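Local coordinates for cell division control protein 73 (Saccharomyces cerevisiae, PDB 3V46) that takes part in transcription initiation and elongation as a subunit of the PAF1 complex, whose association with chromatin its Ras-like C-terminal domain promotes, at residues A[25-29]-A[30-34]; A[71-75]-A[76-80]; A[126-129]-A[130-133]. All coordinates share one frame; numbering follows the deposited sequence. Where two conformers were deposited one is given.

Contact 1: A[25-29]-A[30-34]; sequences SILTV and ANIKQ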
loop_
_atom_site.group_PDB
_atom_site.type_symbol
_atom_site.label_atom_id
_atom_site.label_comp_id
_atom_site.label_asym_id
_atom_site.label_seq_id
_atom_site.Cartn_x
_atom_site.Cartn_y
_atom_site.Cartn_z
ATOM N N SER A 25 -12.190 -1.926 -3.938
ATOM C CA SER A 25 -10.952 -2.162 -3.193
ATOM C C SER A 25 -11.099 -3.289 -2.199
ATOM O O SER A 25 -12.049 -3.313 -1.426
ATOM C CB SER A 25 -10.533 -0.905 -2.446
ATOM O OG SER A 25 -10.088 0.085 -3.355
ATOM N N ILE A 26 -10.152 -4.220 -2.202
ATOM C CA ILE A 26 -10.195 -5.291 -1.213
ATOM C C ILE A 26 -9.385 -4.930 0.032
ATOM O O ILE A 26 -9.675 -5.456 1.099
ATOM C CB ILE A 26 -9.835 -6.702 -1.777
ATOM C CG1 ILE A 26 -8.354 -6.839 -2.104
ATOM C CG2 ILE A 26 -10.707 -7.028 -3.000
ATOM C CD1 ILE A 26 -8.005 -8.250 -2.624
ATOM N N LEU A 27 -8.410 -4.025 -0.109
ATOM C CA LEU A 27 -7.662 -3.481 1.028
ATOM C C LEU A 27 -7.847 -1.966 1.100
ATOM O O LEU A 27 -7.693 -1.269 0.099
ATOM C CB LEU A 27 -6.168 -3.800 0.928
ATOM C CG LEU A 27 -5.743 -5.248 1.159
ATOM C CD1 LEU A 27 -4.250 -5.425 0.900
ATOM C CD2 LEU A 27 -6.086 -5.682 2.571
ATOM N N THR A 28 -8.215 -1.478 2.285
ATOM C CA THR A 28 -8.398 -0.049 2.518
ATOM C C THR A 28 -7.825 0.305 3.886
ATOM O O THR A 28 -7.400 -0.580 4.622
ATOM C CB THR A 28 -9.870 0.316 2.529
ATOM O OG1 THR A 28 -10.456 -0.160 3.746
ATOM C CG2 THR A 28 -10.595 -0.316 1.341
ATOM N N VAL A 29 -7.822 1.583 4.252
ATOM C CA VAL A 29 -7.342 1.937 5.594
ATOM C C VAL A 29 -8.168 1.259 6.686
ATOM O O VAL A 29 -7.694 1.114 7.809
ATOM C CB VAL A 29 -7.303 3.465 5.881
ATOM C CG1 VAL A 29 -6.183 4.124 5.123
ATOM C CG2 VAL A 29 -8.658 4.125 5.591
ATOM N N ALA A 30 -9.389 0.839 6.370
ATOM C CA ALA A 30 -10.249 0.238 7.389
ATOM C C ALA A 30 -9.826 -1.169 7.779
ATOM O O ALA A 30 -10.087 -1.590 8.908
ATOM C CB ALA A 30 -11.710 0.255 6.960
ATOM N N ASN A 31 -9.178 -1.899 6.865
ATOM C CA ASN A 31 -8.794 -3.284 7.150
ATOM C C ASN A 31 -7.304 -3.571 7.023
ATOM O O ASN A 31 -6.865 -4.705 7.205
ATOM C CB ASN A 31 -9.599 -4.281 6.296
ATOM C CG ASN A 31 -9.209 -4.257 4.825
ATOM O OD1 ASN A 31 -8.506 -3.374 4.367
ATOM N ND2 ASN A 31 -9.695 -5.235 4.077
ATOM N N ILE A 32 -6.513 -2.542 6.751
ATOM C CA ILE A 32 -5.099 -2.756 6.493
ATOM C C ILE A 32 -4.316 -3.153 7.740
ATOM O O ILE A 32 -3.378 -3.916 7.652
ATOM C CB ILE A 32 -4.458 -1.522 5.807
ATOM C CG1 ILE A 32 -3.081 -1.878 5.237
ATOM C CG2 ILE A 32 -4.366 -0.344 6.772
ATOM C CD1 ILE A 32 -3.104 -2.865 4.100
ATOM N N LYS A 33 -4.682 -2.637 8.906
ATOM C CA LYS A 33 -3.967 -3.008 10.113
ATOM C C LYS A 33 -4.189 -4.488 10.430
ATOM O O LYS A 33 -3.236 -5.211 10.728
ATOM C CB LYS A 33 -4.399 -2.119 11.282
ATOM C CG LYS A 33 -3.615 -2.350 12.544
ATOM C CD LYS A 33 -4.083 -1.405 13.647
ATOM C CE LYS A 33 -4.018 0.037 13.200
ATOM N NZ LYS A 33 -4.235 0.966 14.363
ATOM N N GLN A 34 -5.438 -4.943 10.376
ATOM C CA GLN A 34 -5.723 -6.347 10.636
ATOM C C GLN A 34 -4.928 -7.223 9.671
ATOM O O GLN A 34 -4.380 -8.260 10.044
ATOM C CB GLN A 34 -7.215 -6.639 10.469
ATOM C CG GLN A 34 -8.091 -5.918 11.472
ATOM C CD GLN A 34 -9.271 -6.757 11.932
ATOM O OE1 GLN A 34 -9.428 -7.912 11.527
ATOM N NE2 GLN A 34 -10.109 -6.179 12.787
HETATM O O HOH W 1 -6.892 -0.735 9.642
#
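T28 and N31 are joined by the backbone of a tight turn: N31 N donates to T28 O at 3.2 Å. I32 N reaches the same T28 O in a weak bond. The T28 side chain closes a second, smaller ring. Its OG1 accepts a hydrogen bond from A30 N at 3.0 Å, which makes an ST turn. OG1 can do this because it sits between the backbone N and the carbonyl carbon (chi1 73°).

N31 turns back over the preceding residues and grips them with both ends of its amide. OD1 accepts from T28 N at 2.8 Å in an almost straight bond of 174°. ND2 gives a hydrogen to I26 O at 3.0 Å, with each group close to the plane of the other. ND2 also bonds to V42 O, which ties the amide to the chain beyond the helix; I26 O has a second partner in Y41 OH. With an alanine in place of N31, T28 N would probably lose its acceptor, and I26 O and V42 O would each lose one donor.

L27 CD2 packs on N31 OD1 at 3.8 Å, the two side chains crossing nearly at a right angle. L27 CD1 also meets I32 CD1 at 4.3 Å, and both residues rest on F92. A water links V29 O to K33 N.

This ST turn leads into helix 32-38. In Ras-like folds the connection from the first strand to the first helix holds the P-loop, but this domain does not bind GTP.

Contact 2: A[71-75]-A[76-80]; sequences IIVDN and TRMFT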
loop_
_atom_site.group_PDB
_atom_site.type_symbol
_atom_site.label_atom_id
_atom_site.label_comp_id
_atom_site.label_asym_id
_atom_site.label_seq_id
_atom_site.Cartn_x
_atom_site.Cartn_y
_atom_site.Cartn_z
ATOM N N ILE A 71 3.078 5.935 8.117
ATOM C CA ILE A 71 1.846 6.693 8.041
ATOM C C ILE A 71 1.105 6.174 6.819
ATOM O O ILE A 71 1.625 6.227 5.711
ATOM C CB ILE A 71 2.154 8.181 7.872
ATOM C CG1 ILE A 71 2.942 8.688 9.090
ATOM C CG2 ILE A 71 0.877 8.976 7.688
ATOM C CD1 ILE A 71 3.570 10.033 8.870
ATOM N N ILE A 72 -0.099 5.663 7.021
ATOM C CA ILE A 72 -0.872 5.036 5.947
ATOM C C ILE A 72 -2.142 5.848 5.773
ATOM O O ILE A 72 -2.942 5.967 6.691
ATOM C CB ILE A 72 -1.205 3.581 6.292
ATOM C CG1 ILE A 72 0.085 2.824 6.630
ATOM C CG2 ILE A 72 -1.965 2.919 5.133
ATOM C CD1 ILE A 72 -0.110 1.383 7.032
ATOM N N VAL A 73 -2.298 6.457 4.608
ATOM C CA VAL A 73 -3.368 7.418 4.409
ATOM C C VAL A 73 -4.154 7.126 3.157
ATOM O O VAL A 73 -3.593 6.661 2.166
ATOM C CB VAL A 73 -2.841 8.866 4.351
ATOM C CG1 VAL A 73 -2.444 9.332 5.726
ATOM C CG2 VAL A 73 -1.672 9.003 3.377
ATOM N N ASP A 74 -5.446 7.456 3.189
ATOM C CA ASP A 74 -6.335 7.231 2.043
ATOM C C ASP A 74 -6.577 8.491 1.228
ATOM O O ASP A 74 -7.447 8.516 0.363
ATOM C CB ASP A 74 -7.668 6.601 2.475
ATOM C CG ASP A 74 -8.593 7.561 3.225
ATOM O OD1 ASP A 74 -8.251 8.739 3.413
ATOM O OD2 ASP A 74 -9.697 7.125 3.621
ATOM N N ASN A 75 -5.773 9.518 1.484
ATOM C CA ASN A 75 -5.949 10.825 0.874
ATOM C C ASN A 75 -4.618 11.566 0.895
ATOM O O ASN A 75 -3.649 11.092 1.471
ATOM C CB ASN A 75 -6.984 11.626 1.660
ATOM C CG ASN A 75 -6.495 11.971 3.050
ATOM O OD1 ASN A 75 -5.907 13.033 3.272
ATOM N ND2 ASN A 75 -6.684 11.058 3.984
ATOM N N THR A 76 -4.561 12.733 0.278
ATOM C CA THR A 76 -3.306 13.476 0.216
ATOM C C THR A 76 -3.391 14.845 0.880
ATOM O O THR A 76 -2.622 15.746 0.542
ATOM C CB THR A 76 -2.823 13.652 -1.240
ATOM O OG1 THR A 76 -3.825 14.328 -2.001
ATOM C CG2 THR A 76 -2.529 12.298 -1.883
ATOM N N ARG A 77 -4.310 15.000 1.831
ATOM C CA ARG A 77 -4.470 16.280 2.520
ATOM C C ARG A 77 -3.232 16.668 3.342
ATOM O O ARG A 77 -2.970 17.849 3.553
ATOM C CB ARG A 77 -5.710 16.251 3.421
ATOM C CG ARG A 77 -7.018 16.014 2.667
ATOM C CD ARG A 77 -8.246 16.180 3.571
ATOM N NE ARG A 77 -8.253 15.222 4.679
ATOM C CZ ARG A 77 -8.751 13.988 4.603
ATOM N NH1 ARG A 77 -8.708 13.184 5.657
ATOM N NH2 ARG A 77 -9.292 13.557 3.471
ATOM N N MET A 78 -2.476 15.679 3.803
ATOM C CA MET A 78 -1.303 15.930 4.640
ATOM C C MET A 78 -0.141 16.504 3.841
ATOM O O MET A 78 0.847 16.939 4.422
ATOM C CB MET A 78 -0.834 14.638 5.323
ATOM C CG MET A 78 -0.113 13.657 4.396
ATOM S SD MET A 78 0.578 12.236 5.272
ATOM C CE MET A 78 2.030 12.952 6.037
ATOM N N PHE A 79 -0.257 16.495 2.518
ATOM C CA PHE A 79 0.860 16.846 1.649
ATOM C C PHE A 79 0.892 18.343 1.393
ATOM O O PHE A 79 0.633 18.807 0.285
ATOM C CB PHE A 79 0.769 16.066 0.338
ATOM C CG PHE A 79 1.039 14.596 0.496
ATOM C CD1 PHE A 79 0.052 13.739 0.934
ATOM C CD2 PHE A 79 2.287 14.079 0.216
ATOM C CE1 PHE A 79 0.311 12.390 1.080
ATOM C CE2 PHE A 79 2.543 12.743 0.363
ATOM C CZ PHE A 79 1.554 11.901 0.798
ATOM N N THR A 80 1.234 19.087 2.437
ATOM C CA THR A 80 1.198 20.545 2.395
ATOM C C THR A 80 2.519 21.132 1.918
ATOM O O THR A 80 2.620 22.336 1.660
ATOM C CB THR A 80 0.833 21.108 3.771
ATOM O OG1 THR A 80 1.703 20.555 4.766
ATOM C CG2 THR A 80 -0.598 20.745 4.111
HETATM O O HOH W 2 -10.282 10.563 3.505
HETATM O O HOH W 3 -3.108 12.871 4.049
#
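N75 and R77 form an Asx turn where the chain leaves strand 68-73. N75 OD1 accepts a hydrogen bond from R77 N at 2.9 Å, with the donor slightly tilted from the carbonyl plane. A water donates to the same OD1 and accepts from M78 N, so it bridges the turn one residue further on.

The N75 amide also lies flat on the R77 guanidinium, their planes 7° apart. OD1 sits over the centre of the charged group, 3.3 Å above its plane. R77 comes back over the amide because its chain bends at chi3 (-61°). ND2 of N75 points to D74 and gives OD1 of D74 a nearly straight bond of 2.9 Å, which helps to fix the rotation of the stacked amide. A second water lies at the guanidinium edge and connects R77 NH2 with D74 OD1. The two charges do not touch, but the opposite signs are likely to favour this layout.

M78 reaches back to the strand. Its SD packs on I71 CG2 at 4.1 Å and on V73 CG1 at 4.2 Å. I16 and Y84 also touch this methionine.

F79 N donates to T76 O at 3.2 Å and closes a type I beta turn. F79 is in turn the centre of an inverse gamma turn, and its ring stacks with W85. Together these are an Asx turn that overlaps a type I beta turn, at the end of a strand that pairs with strand 16-18 inside the sheet of the Ras-like domain.

Contact 3: A[126-129]-A[130-133]; sequences SVPQ and HVQQ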
loop_
_atom_site.group_PDB
_atom_site.type_symbol
_atom_site.label_atom_id
_atom_site.label_comp_id
_atom_site.label_asym_id
_atom_site.label_seq_id
_atom_site.Cartn_x
_atom_site.Cartn_y
_atom_site.Cartn_z
ATOM N N SER A 126 -10.174 -10.832 -12.985
ATOM C CA SER A 126 -9.213 -10.365 -13.976
ATOM C C SER A 126 -8.614 -9.029 -13.587
ATOM O O SER A 126 -9.246 -8.228 -12.910
ATOM C CB SER A 126 -9.877 -10.228 -15.346
ATOM O OG SER A 126 -10.532 -11.426 -15.711
ATOM N N VAL A 127 -7.385 -8.804 -14.034
ATOM C CA VAL A 127 -6.716 -7.531 -13.868
ATOM C C VAL A 127 -7.000 -6.678 -15.106
ATOM O O VAL A 127 -6.833 -7.143 -16.232
ATOM C CB VAL A 127 -5.200 -7.754 -13.700
ATOM C CG1 VAL A 127 -4.466 -6.437 -13.504
ATOM C CG2 VAL A 127 -4.936 -8.705 -12.540
ATOM N N PRO A 128 -7.452 -5.426 -14.909
ATOM C CA PRO A 128 -7.691 -4.543 -16.058
ATOM C C PRO A 128 -6.436 -4.450 -16.933
ATOM O O PRO A 128 -5.326 -4.450 -16.411
ATOM C CB PRO A 128 -8.013 -3.194 -15.405
ATOM C CG PRO A 128 -8.534 -3.544 -14.048
ATOM C CD PRO A 128 -7.797 -4.782 -13.629
ATOM N N GLN A 129 -6.592 -4.389 -18.248
ATOM C CA GLN A 129 -5.419 -4.390 -19.107
ATOM C C GLN A 129 -4.458 -3.251 -18.770
ATOM O O GLN A 129 -3.243 -3.451 -18.764
ATOM C CB GLN A 129 -5.808 -4.318 -20.587
ATOM C CG GLN A 129 -4.622 -4.537 -21.519
ATOM C CD GLN A 129 -4.017 -5.925 -21.374
ATOM O OE1 GLN A 129 -2.841 -6.072 -21.045
ATOM N NE2 GLN A 129 -4.823 -6.951 -21.624
ATOM N N HIS A 130 -4.983 -2.059 -18.489
ATOM C CA HIS A 130 -4.102 -0.924 -18.250
ATOM C C HIS A 130 -3.307 -1.133 -16.969
ATOM O O HIS A 130 -2.163 -0.698 -16.874
ATOM C CB HIS A 130 -4.858 0.413 -18.234
ATOM C CG HIS A 130 -5.933 0.494 -17.199
ATOM N ND1 HIS A 130 -7.168 -0.097 -17.360
ATOM C CD2 HIS A 130 -5.968 1.121 -15.998
ATOM C CE1 HIS A 130 -7.911 0.146 -16.293
ATOM N NE2 HIS A 130 -7.206 0.883 -15.456
ATOM N N VAL A 131 -3.908 -1.811 -15.991
ATOM C CA VAL A 131 -3.204 -2.128 -14.744
ATOM C C VAL A 131 -2.109 -3.178 -14.977
ATOM O O VAL A 131 -1.020 -3.111 -14.401
ATOM C CB VAL A 131 -4.194 -2.601 -13.661
ATOM C CG1 VAL A 131 -3.460 -3.069 -12.408
ATOM C CG2 VAL A 131 -5.179 -1.481 -13.315
ATOM N N GLN A 132 -2.381 -4.159 -15.822
ATOM C CA GLN A 132 -1.378 -5.159 -16.145
ATOM C C GLN A 132 -0.113 -4.494 -16.689
ATOM O O GLN A 132 1.001 -4.940 -16.412
ATOM C CB GLN A 132 -1.928 -6.150 -17.173
ATOM C CG GLN A 132 -1.161 -7.455 -17.221
ATOM C CD GLN A 132 -1.421 -8.320 -16.009
ATOM O OE1 GLN A 132 -2.482 -8.921 -15.877
ATOM N NE2 GLN A 132 -0.453 -8.375 -15.108
ATOM N N GLN A 133 -0.280 -3.419 -17.456
ATOM C CA GLN A 133 0.871 -2.752 -18.057
ATOM C C GLN A 133 1.650 -1.890 -17.067
ATOM O O GLN A 133 2.834 -1.640 -17.262
ATOM C CB GLN A 133 0.444 -1.901 -19.258
ATOM C CG GLN A 133 -0.232 -2.697 -20.369
ATOM C CD GLN A 133 0.527 -3.966 -20.690
ATOM O OE1 GLN A 133 1.726 -3.924 -20.974
ATOM N NE2 GLN A 133 -0.163 -5.105 -20.640
#
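V127 and V131 meet through their methyl groups, CG1 against CG1 at 3.7 Å. The two side chains cross at about a right angle. Each CG1 is anti to its own backbone nitrogen, and for V127 (chi1 -179°) this carries the methyl to the helix. P128 lies beside V131 and points the same way, with its CB 3.9 Å from V131 CG2. The same CB approaches H130 from an oblique direction, 3.5 Å from CE1.

The polar contacts run along the opening turn. P128 O accepts from Q132 N at 3.0 Å. Q129 O takes Q133 N at 3.2 Å. The side chains of this second pair repeat the link: Q133 NE2 donates to Q129 OE1 at 2.9 Å, in the carbonyl plane but with a bent N-H angle of 136°. Both glutamines are exposed and both touch a crystal neighbour, which may influence how they pair.

These bonds are the start of helix 129-133, with P128 at the N-cap position, where its ring lies against V131 and H130. The short helix follows strand 116-122 and precedes an edge strand, 136-141.

Further out, Y119 of strand 116-122 touches V127, P128 and V131, and H121 also touches V127, which seats the apolar side of the turn on the sheet. H130 is held from beyond the helix start: NE2 bonds to G95 O, and its ring meets W134 edge-to-face. Q132 O accepts a bond from K138 NZ.

Overall arrangement
The three contacts come one after another along a single domain chain. Contact 1 lies in the connection from strand 16-18 to helix 32-38. Contact 2 is at the end of strand 68-73, which pairs with strand 16-18. Contact 3 starts helix 129-133, between strands 116-122 and 136-141. Contacts 1 and 2 have centres about 16 Å apart and touch: V29 CG2 lies 3.7 Å from D74 OD2. Contact 3 stands apart, its centre about 21 Å from contact 1 and 26 Å from contact 2. All three lie where the chain leaves or enters a strand or helix around one six-stranded sheet, in a Ras-like domain that promotes association of the PAF1 complex with chromatin.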